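PDB 6U1P: Low molecular weight phosphotyrosine protein phosphatase from Vibrio cholerae, which probably removes phosphate from protein phosphotyrosines, within a tyrosine phosphoregulatory system that controls exopolysaccharide biosynthesis and biofilm formation. Local coordinates for residues 9-14 and 84-89; 15-20 and 125-130; 21-26 and 37-42. One frame throughout, in Å; residues are numbered along the deposited sequence.

Interaction 1. Residues 9-14 and 84-89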
loop_
_atom_site.group_PDB
_atom_site.type_symbol
_atom_site.label_atom_id
_atom_site.label_comp_id
_atom_site.label_asym_id
_atom_site.label_seq_id
_atom_site.Cartn_x
_atom_site.Cartn_y
_atom_site.Cartn_z
ATOM N N LEU B 9 -9.299 -24.236 -4.322
ATOM C CA LEU B 9 -9.091 -22.933 -4.932
ATOM C C LEU B 9 -9.452 -21.838 -3.929
ATOM O O LEU B 9 -10.452 -21.954 -3.213
ATOM C CB LEU B 9 -9.922 -22.826 -6.203
ATOM C CG LEU B 9 -9.951 -21.462 -6.874
ATOM C CD1 LEU B 9 -8.586 -21.109 -7.426
ATOM C CD2 LEU B 9 -11.031 -21.467 -7.962
ATOM N N VAL B 10 -8.626 -20.790 -3.854
ATOM C CA VAL B 10 -8.865 -19.635 -2.984
ATOM C C VAL B 10 -8.993 -18.384 -3.852
ATOM O O VAL B 10 -8.219 -18.185 -4.795
ATOM C CB VAL B 10 -7.742 -19.442 -1.931
ATOM C CG1 VAL B 10 -7.799 -20.500 -0.850
ATOM C CG2 VAL B 10 -6.381 -19.503 -2.580
ATOM N N VAL B 11 -9.959 -17.526 -3.523
ATOM C CA VAL B 11 -10.383 -16.458 -4.417
ATOM C C VAL B 11 -10.558 -15.171 -3.632
ATOM O O VAL B 11 -11.255 -15.145 -2.610
ATOM C CB VAL B 11 -11.707 -16.811 -5.124
ATOM C CG1 VAL B 11 -12.217 -15.622 -5.949
ATOM C CG2 VAL B 11 -11.556 -18.049 -5.980
ATOM N N CYS B 12 -9.917 -14.109 -4.100
ATOM C CA CYS B 12 -10.229 -12.762 -3.638
ATOM C C CYS B 12 -10.635 -11.914 -4.845
ATOM O O CYS B 12 -10.954 -12.495 -5.878
ATOM C CB CYS B 12 -9.067 -12.248 -2.792
ATOM S SG CYS B 12 -7.486 -12.001 -3.691
ATOM N N THR B 13 -10.674 -10.579 -4.755
ATOM C CA THR B 13 -11.152 -9.793 -5.896
ATOM C C THR B 13 -10.172 -9.802 -7.078
ATOM O O THR B 13 -10.574 -10.105 -8.204
ATOM C CB THR B 13 -11.457 -8.349 -5.467
ATOM O OG1 THR B 13 -12.205 -8.351 -4.242
ATOM C CG2 THR B 13 -12.304 -7.650 -6.522
ATOM N N GLY B 14 -8.901 -9.434 -6.866
ATOM C CA GLY B 14 -7.955 -9.281 -7.968
ATOM C C GLY B 14 -6.857 -10.333 -8.081
ATOM O O GLY B 14 -6.006 -10.254 -8.969
ATOM N N ASP B 84 -12.350 -29.185 -5.706
ATOM C CA ASP B 84 -13.207 -29.820 -4.711
ATOM C C ASP B 84 -13.814 -28.809 -3.747
ATOM O O ASP B 84 -15.017 -28.879 -3.468
ATOM C CB ASP B 84 -12.410 -30.876 -3.966
ATOM C CG ASP B 84 -11.698 -31.811 -4.908
ATOM O OD1 ASP B 84 -10.508 -32.080 -4.667
ATOM O OD2 ASP B 84 -12.334 -32.288 -5.885
ATOM N N PHE B 85 -13.023 -27.851 -3.240
ATOM C CA PHE B 85 -13.603 -26.743 -2.491
ATOM C C PHE B 85 -12.948 -25.435 -2.886
ATOM O O PHE B 85 -11.779 -25.381 -3.275
ATOM C CB PHE B 85 -13.499 -26.874 -0.965
ATOM C CG PHE B 85 -13.572 -28.277 -0.455
ATOM C CD1 PHE B 85 -14.742 -29.009 -0.570
ATOM C CD2 PHE B 85 -12.491 -28.845 0.188
ATOM C CE1 PHE B 85 -14.817 -30.302 -0.090
ATOM C CE2 PHE B 85 -12.562 -30.131 0.679
ATOM C CZ PHE B 85 -13.728 -30.864 0.541
ATOM N N ILE B 86 -13.723 -24.372 -2.737
ATOM C CA ILE B 86 -13.380 -23.051 -3.228
ATOM C C ILE B 86 -13.715 -22.066 -2.120
ATOM O O ILE B 86 -14.863 -22.021 -1.660
ATOM C CB ILE B 86 -14.139 -22.716 -4.522
ATOM C CG1 ILE B 86 -13.716 -23.692 -5.629
ATOM C CG2 ILE B 86 -13.904 -21.259 -4.917
ATOM C CD1 ILE B 86 -14.820 -24.056 -6.585
ATOM N N TYR B 87 -12.711 -21.315 -1.656
ATOM C CA TYR B 87 -12.860 -20.432 -0.504
ATOM C C TYR B 87 -12.769 -18.963 -0.913
ATOM O O TYR B 87 -11.825 -18.554 -1.606
ATOM C CB TYR B 87 -11.805 -20.744 0.563
ATOM C CG TYR B 87 -11.903 -22.139 1.132
ATOM C CD1 TYR B 87 -11.202 -23.197 0.555
ATOM C CD2 TYR B 87 -12.701 -22.406 2.248
ATOM C CE1 TYR B 87 -11.294 -24.481 1.076
ATOM C CE2 TYR B 87 -12.791 -23.679 2.778
ATOM C CZ TYR B 87 -12.086 -24.709 2.187
ATOM O OH TYR B 87 -12.179 -25.977 2.694
ATOM N N ALA B 88 -13.730 -18.178 -0.430
ATOM C CA ALA B 88 -13.829 -16.745 -0.658
ATOM C C ALA B 88 -13.300 -15.969 0.543
ATOM O O ALA B 88 -13.568 -16.339 1.689
ATOM C CB ALA B 88 -15.289 -16.358 -0.921
ATOM N N MET B 89 -12.552 -14.882 0.264
ATOM C CA MET B 89 -11.924 -14.069 1.307
ATOM C C MET B 89 -12.906 -13.158 2.036
ATOM O O MET B 89 -12.731 -12.881 3.230
ATOM C CB MET B 89 -10.799 -13.222 0.703
ATOM C CG MET B 89 -9.591 -14.025 0.304
ATOM S SD MET B 89 -8.751 -14.798 1.704
ATOM C CE MET B 89 -8.555 -16.445 1.040
#
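Leu9, Val10 and Val11 pair with Ile86, Tyr87 and Ala88 as adjacent parallel strands in the middle of the four-stranded sheet, and the contact is almost wholly buried. The two short strand segments are twisted by 24° against each other, with CA spacing growing from 4.6 Å at Leu9 and Ile86 to 5.1 Å at Val11 and Ala88. Four backbone hydrogen bonds alternate between the strands: Leu9 N gives to Phe85 O, Tyr87 N to Leu9 O, Val11 N to Tyr87 O, and Met89 N to Val11 O, the last the longest at 3.2 Å. Ile86 CA also brings its hydrogen to Leu9 O, at a CA to O distance of 3.1 Å. On one face of the sheet Ile86 is the shared partner: its CG1 meets Leu9 CB at 3.9 Å, while its CG2 lies beside Val11 CG2. Leu97 of helix 91-100 packs on this face. Strand 6-12 leads straight into the phosphate-binding P-loop of the family, which spells the CX5R signature from Cys12, the predicted nucleophile, to Arg18. On the other face Val10 packs beside Tyr87, whose OH reaches Trp152 NE1 of the second subunit. Just past strand 85-88, Met89 folds back over the end of strand 6-12. With CG anti to its carbonyl carbon (chi1 -71°), Met89 sets CG 3.6 Å from Cys12 CB; the bends at chi2 and chi3 then return Met89 CE to Val10 CB at 4.3 Å, so that the thioether chain lies against both the strand and the base of the nucleophile.

Interaction 2. Residues 15-20 and 125-130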
loop_
_atom_site.group_PDB
_atom_site.type_symbol
_atom_site.label_atom_id
_atom_site.label_comp_id
_atom_site.label_asym_id
_atom_site.label_seq_id
_atom_site.Cartn_x
_atom_site.Cartn_y
_atom_site.Cartn_z
ATOM N N ASN B 15 -6.860 -11.313 -7.173
ATOM C CA ASN B 15 -5.809 -12.321 -7.068
ATOM C C ASN B 15 -4.449 -11.667 -6.861
ATOM O O ASN B 15 -3.433 -12.181 -7.326
ATOM C CB ASN B 15 -5.790 -13.230 -8.306
ATOM C CG ASN B 15 -5.028 -14.543 -8.089
ATOM O OD1 ASN B 15 -4.318 -15.007 -8.986
ATOM N ND2 ASN B 15 -5.209 -15.166 -6.921
ATOM N N LEU B 16 -4.412 -10.517 -6.183
ATOM C CA LEU B 16 -3.162 -9.794 -5.996
ATOM C C LEU B 16 -2.572 -9.905 -4.595
ATOM O O LEU B 16 -1.348 -9.801 -4.450
ATOM C CB LEU B 16 -3.348 -8.300 -6.320
ATOM C CG LEU B 16 -3.822 -7.957 -7.740
ATOM C CD1 LEU B 16 -3.870 -6.433 -8.007
ATOM C CD2 LEU B 16 -2.933 -8.667 -8.763
ATOM N N CYS B 17 -3.398 -10.074 -3.559
ATOM C CA CYS B 17 -2.903 -10.012 -2.190
ATOM C C CYS B 17 -3.390 -11.206 -1.365
ATOM O O CYS B 17 -2.619 -12.145 -1.096
ATOM C CB CYS B 17 -3.333 -8.692 -1.526
ATOM S SG CYS B 17 -2.730 -7.152 -2.368
ATOM N N ARG B 18 -4.672 -11.159 -0.977
ATOM C CA ARG B 18 -5.252 -12.112 -0.039
ATOM C C ARG B 18 -5.192 -13.549 -0.559
ATOM O O ARG B 18 -4.661 -14.441 0.115
ATOM C CB ARG B 18 -6.699 -11.704 0.276
ATOM C CG ARG B 18 -6.814 -10.528 1.251
ATOM C CD ARG B 18 -8.270 -10.095 1.466
ATOM N NE ARG B 18 -8.840 -9.574 0.233
ATOM C CZ ARG B 18 -10.106 -9.216 0.072
ATOM N NH1 ARG B 18 -10.969 -9.310 1.088
ATOM N NH2 ARG B 18 -10.501 -8.752 -1.111
ATOM N N SER B 19 -5.771 -13.809 -1.739
ATOM C CA SER B 19 -5.825 -15.213 -2.156
ATOM C C SER B 19 -4.423 -15.766 -2.459
ATOM O O SER B 19 -4.153 -16.921 -2.101
ATOM C CB SER B 19 -6.806 -15.433 -3.326
ATOM O OG SER B 19 -6.541 -14.633 -4.471
ATOM N N PRO B 20 -3.496 -15.005 -3.075
ATOM C CA PRO B 20 -2.130 -15.552 -3.237
ATOM C C PRO B 20 -1.443 -15.808 -1.909
ATOM O O PRO B 20 -0.710 -16.803 -1.765
ATOM C CB PRO B 20 -1.391 -14.463 -4.033
ATOM C CG PRO B 20 -2.423 -13.597 -4.590
ATOM C CD PRO B 20 -3.602 -13.661 -3.678
ATOM N N ASP B 125 -9.863 -6.329 2.773
ATOM C CA ASP B 125 -8.992 -6.002 1.645
ATOM C C ASP B 125 -7.902 -5.008 2.038
ATOM O O ASP B 125 -8.219 -3.879 2.436
ATOM C CB ASP B 125 -9.861 -5.427 0.527
ATOM C CG ASP B 125 -9.061 -5.026 -0.688
ATOM O OD1 ASP B 125 -9.642 -4.407 -1.593
ATOM O OD2 ASP B 125 -7.857 -5.344 -0.755
ATOM N N PRO B 126 -6.616 -5.364 2.013
ATOM C CA PRO B 126 -5.577 -4.463 2.477
ATOM C C PRO B 126 -5.457 -3.261 1.547
ATOM O O PRO B 126 -5.150 -2.223 1.983
ATOM C CB PRO B 126 -4.310 -5.297 2.359
ATOM C CG PRO B 126 -4.794 -6.697 2.231
ATOM C CD PRO B 126 -6.099 -6.592 1.487
ATOM N N TYR B 127 -5.779 -3.470 0.289
ATOM C CA TYR B 127 -5.698 -2.429 -0.748
ATOM C C TYR B 127 -6.689 -1.297 -0.468
ATOM O O TYR B 127 -6.341 -0.168 -0.685
ATOM C CB TYR B 127 -5.914 -3.101 -2.092
ATOM C CG TYR B 127 -5.125 -2.540 -3.235
ATOM C CD1 TYR B 127 -5.642 -1.522 -4.016
ATOM C CD2 TYR B 127 -3.881 -3.047 -3.557
ATOM C CE1 TYR B 127 -4.938 -0.997 -5.085
ATOM C CE2 TYR B 127 -3.165 -2.540 -4.629
ATOM C CZ TYR B 127 -3.694 -1.515 -5.395
ATOM O OH TYR B 127 -2.999 -1.009 -6.454
ATOM N N ARG B 128 -7.910 -1.596 -0.051
ATOM C CA ARG B 128 -8.866 -0.515 0.276
ATOM C C ARG B 128 -8.338 0.196 1.522
ATOM O O ARG B 128 -8.377 1.396 1.561
ATOM C CB ARG B 128 -10.276 -1.079 0.467
ATOM C CG ARG B 128 -11.152 -0.311 1.451
ATOM C CD ARG B 128 -12.655 -0.552 1.372
ATOM N NE ARG B 128 -13.498 0.240 2.273
ATOM C CZ ARG B 128 -13.591 0.072 3.595
ATOM N NH1 ARG B 128 -12.975 -0.937 4.182
ATOM N NH2 ARG B 128 -14.303 0.903 4.334
ATOM N N ARG B 129 -7.895 -0.556 2.515
ATOM C CA ARG B 129 -7.303 0.101 3.680
ATOM C C ARG B 129 -6.142 1.007 3.255
ATOM O O ARG B 129 -5.977 2.130 3.767
ATOM C CB ARG B 129 -6.825 -0.963 4.652
ATOM C CG ARG B 129 -6.590 -0.485 6.069
ATOM C CD ARG B 129 -7.857 0.071 6.680
ATOM N NE ARG B 129 -7.651 0.587 8.033
ATOM C CZ ARG B 129 -7.469 1.874 8.324
ATOM N NH1 ARG B 129 -7.457 2.779 7.352
ATOM N NH2 ARG B 129 -7.298 2.258 9.587
ATOM N N SER B 130 -5.287 0.507 2.358
ATOM C CA SER B 130 -4.181 1.327 1.884
ATOM C C SER B 130 -4.685 2.642 1.326
ATOM O O SER B 130 -4.219 3.713 1.728
ATOM C CB SER B 130 -3.360 0.564 0.844
ATOM O OG SER B 130 -2.066 1.158 0.744
#
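Asp125 and Pro126 lie against Arg18 and Cys17, joining the end of the P-loop and the start of helix 18-32 to the Asp-Pro-Tyr motif that opens helix 126-152. Asp125 is the predicted proton donor and Arg18 a predicted active-site residue. The backbone of Asp125 roofs one face of the Arg18 guanidinium: its CA sits 3.7 Å above the plane, over the centre, and Asp125 N faces the same side, 3.6 Å from Arg18 NH1. The carboxylate plane is only 10° from that of the guanidinium, yet Asp125 OD2 stays 4.3 Å from Arg18 NH2 and well off the guanidinium plane, making a loose pairing of charges and no salt bridge. The guanidinium is held instead by Val123 O and Asp90 at NH1, with a glycerol, probably from the crystallisation liquor, at NH2. With CG anti to its backbone N (chi1 179°), Asp125 turns its carboxylate to the new helix and acts as N-cap: Tyr127 N gives to Asp125 OD2 at 3.0 Å, from above the carboxylate plane. Next, Pro126 sets CD against Arg18 CG at 4.0 Å, and its CG faces Cys17 CB; Phe134 of the second subunit packs on both Pro126 and Cys17. Tyr127, whose ring makes a cation-pi contact with Lys55 of that subunit, brings CD2 to 4.4 Å from Cys17 SG.

Interaction 3. Residues 21-26 and 37-42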
loop_
_atom_site.group_PDB
_atom_site.type_symbol
_atom_site.label_atom_id
_atom_site.label_comp_id
_atom_site.label_asym_id
_atom_site.label_seq_id
_atom_site.Cartn_x
_atom_site.Cartn_y
_atom_site.Cartn_z
ATOM N N MET B 21 -1.682 -14.948 -0.917
ATOM C CA MET B 21 -1.168 -15.222 0.423
ATOM C C MET B 21 -1.689 -16.550 0.967
ATOM O O MET B 21 -0.925 -17.353 1.510
ATOM C CB MET B 21 -1.534 -14.077 1.357
ATOM C CG MET B 21 -0.603 -12.866 1.184
ATOM S SD MET B 21 -0.971 -11.563 2.378
ATOM C CE MET B 21 -1.874 -10.410 1.375
ATOM N N ALA B 22 -2.995 -16.800 0.821
ATOM C CA ALA B 22 -3.564 -18.046 1.319
ATOM C C ALA B 22 -2.993 -19.251 0.586
ATOM O O ALA B 22 -2.722 -20.287 1.201
ATOM C CB ALA B 22 -5.094 -18.010 1.194
ATOM N N GLU B 23 -2.809 -19.136 -0.731
ATOM C CA GLU B 23 -2.253 -20.246 -1.510
ATOM C C GLU B 23 -0.880 -20.640 -0.987
ATOM O O GLU B 23 -0.614 -21.818 -0.719
ATOM C CB GLU B 23 -2.142 -19.849 -2.989
ATOM C CG GLU B 23 -1.434 -20.904 -3.862
ATOM C CD GLU B 23 -1.303 -20.501 -5.334
ATOM O OE1 GLU B 23 -1.780 -19.410 -5.706
ATOM O OE2 GLU B 23 -0.718 -21.279 -6.122
ATOM N N ILE B 24 -0.010 -19.649 -0.796
ATOM C CA ILE B 24 1.349 -19.919 -0.354
ATOM C C ILE B 24 1.341 -20.511 1.038
ATOM O O ILE B 24 2.053 -21.488 1.321
ATOM C CB ILE B 24 2.162 -18.618 -0.418
ATOM C CG1 ILE B 24 2.428 -18.252 -1.879
ATOM C CG2 ILE B 24 3.465 -18.739 0.366
ATOM C CD1 ILE B 24 2.466 -16.739 -2.109
ATOM N N ILE B 25 0.511 -19.953 1.922
ATOM C CA ILE B 25 0.455 -20.438 3.299
ATOM C C ILE B 25 -0.158 -21.833 3.358
ATOM O O ILE B 25 0.373 -22.722 4.034
ATOM C CB ILE B 25 -0.292 -19.430 4.191
ATOM C CG1 ILE B 25 0.510 -18.111 4.238
ATOM C CG2 ILE B 25 -0.488 -20.008 5.596
ATOM C CD1 ILE B 25 -0.172 -16.954 4.948
ATOM N N LEU B 26 -1.261 -22.056 2.632
ATOM C CA LEU B 26 -1.855 -23.388 2.595
ATOM C C LEU B 26 -0.865 -24.411 2.056
ATOM O O LEU B 26 -0.652 -25.464 2.667
ATOM C CB LEU B 26 -3.129 -23.388 1.745
ATOM C CG LEU B 26 -4.334 -22.848 2.497
ATOM C CD1 LEU B 26 -5.503 -22.626 1.557
ATOM C CD2 LEU B 26 -4.721 -23.808 3.614
ATOM N N ILE B 37 -3.045 -32.708 -1.120
ATOM C CA ILE B 37 -3.985 -31.666 -1.513
ATOM C C ILE B 37 -3.212 -30.607 -2.284
ATOM O O ILE B 37 -2.191 -30.110 -1.797
ATOM C CB ILE B 37 -4.672 -31.022 -0.293
ATOM C CG1 ILE B 37 -5.419 -32.066 0.546
ATOM C CG2 ILE B 37 -5.603 -29.902 -0.751
ATOM C CD1 ILE B 37 -5.760 -31.596 1.957
ATOM N N GLN B 38 -3.708 -30.232 -3.459
ATOM C CA GLN B 38 -3.099 -29.115 -4.162
ATOM C C GLN B 38 -4.012 -27.897 -4.080
ATOM O O GLN B 38 -5.228 -28.004 -3.868
ATOM C CB GLN B 38 -2.740 -29.457 -5.614
ATOM C CG GLN B 38 -3.847 -30.017 -6.469
ATOM C CD GLN B 38 -3.414 -30.135 -7.927
ATOM O OE1 GLN B 38 -2.218 -30.119 -8.231
ATOM N NE2 GLN B 38 -4.386 -30.255 -8.834
ATOM N N VAL B 39 -3.395 -26.726 -4.202
ATOM C CA VAL B 39 -4.089 -25.474 -3.967
ATOM C C VAL B 39 -3.681 -24.472 -5.037
ATOM O O VAL B 39 -2.516 -24.408 -5.431
ATOM C CB VAL B 39 -3.799 -24.960 -2.533
ATOM C CG1 VAL B 39 -2.305 -24.886 -2.269
ATOM C CG2 VAL B 39 -4.468 -23.599 -2.285
ATOM N N ARG B 40 -4.647 -23.693 -5.512
ATOM C CA ARG B 40 -4.397 -22.539 -6.367
ATOM C C ARG B 40 -5.254 -21.380 -5.878
ATOM O O ARG B 40 -6.059 -21.508 -4.945
ATOM C CB ARG B 40 -4.719 -22.767 -7.852
ATOM C CG ARG B 40 -4.102 -23.980 -8.471
ATOM C CD ARG B 40 -2.588 -23.939 -8.409
ATOM N NE ARG B 40 -2.138 -25.143 -7.722
ATOM C CZ ARG B 40 -0.909 -25.648 -7.764
ATOM N NH1 ARG B 40 0.055 -25.050 -8.449
ATOM N NH2 ARG B 40 -0.652 -26.760 -7.094
ATOM N N SER B 41 -5.077 -20.245 -6.536
ATOM C CA SER B 41 -5.783 -19.025 -6.206
ATOM C C SER B 41 -6.199 -18.335 -7.498
ATOM O O SER B 41 -5.646 -18.587 -8.572
ATOM C CB SER B 41 -4.926 -18.087 -5.351
ATOM O OG SER B 41 -3.827 -17.616 -6.093
ATOM N N ALA B 42 -7.191 -17.454 -7.379
ATOM C CA ALA B 42 -7.734 -16.743 -8.530
ATOM C C ALA B 42 -8.515 -15.535 -8.029
ATOM O O ALA B 42 -8.892 -15.459 -6.854
ATOM C CB ALA B 42 -8.624 -17.652 -9.393
HETATM O O HOH W 1 -2.758 -19.933 -8.208
#
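Glu23 and Ser41 meet through a short hydrogen bond, Ser41 OG giving to Glu23 OE1 at 2.7 Å and reaching that oxygen nearly along its C-O axis. The glutamate points from the helix to the strand with CG anti to its backbone N (chi1 174°) and the rest of the chain extended, which carries the carboxylate across to the backbone of Arg40; Glu23 CD ends 3.8 Å from Arg40 CA. A water bound to Glu23 OE1 at 2.7 Å accepts from Ser41 N at 2.9 Å, so the same carboxylate oxygen grips both the side chain and, through the water, the backbone of Ser41. Arg40 adds a more distant positive charge, its NE 4.4 Å from Glu23 OE2 but with no N-H aimed at it. Beside this polar cluster the contact is mainly apolar. Val39 places CG2 4.1 Å from Leu26 CD1, the two side chains crossing at about a right angle, and Val39 CG1 comes to 3.8 Å from Glu23 O.

One shell out, Glu23 OE2 forms a salt bridge with Arg27 NH2 and accepts from Asn70 ND2, while Ser41 OG accepts from Asn15 ND2 of the P-loop. Ala145 of the second subunit packs on Leu26. Helix and strand run nearly antiparallel, at 169° and 7.5 Å between the short axes, as expected within the beta-alpha-beta crossover of strand 6-12, helix 18-32 and strand 37-43.

A buried carboxylate with both oxygens hydrogen-bonded and cations nearby would be expected to stay ionised, and Ser41, giving its hydroxyl proton to that charge, presents oxygen to Asn15 ND2, a hydrogen-bonded chain from helix 18-32 to the P-loop.

Interactions 1, 2 and 3 surround the P-loop end of one parallel sheet, their centres 13 Å (1 and 2), 9 Å (1 and 3) and 15 Å (2 and 3) apart. Segments 9-14, 15-20 and 21-26 follow one another without a gap, running from strand 6-12 through the P-loop into helix 18-32; their partners come later, in the order 37-42, 84-89, 125-130. Strand 6-12 lies between strands 37-43 and 85-88, so interactions 1 and 3 share the sheet, whereas 2 and 3 share helix 18-32. Interactions 1 and 2 hold the predicted nucleophile and arginine of the loop and bring the distant proton donor to them; interaction 3 ties the helix after the loop to the sheet.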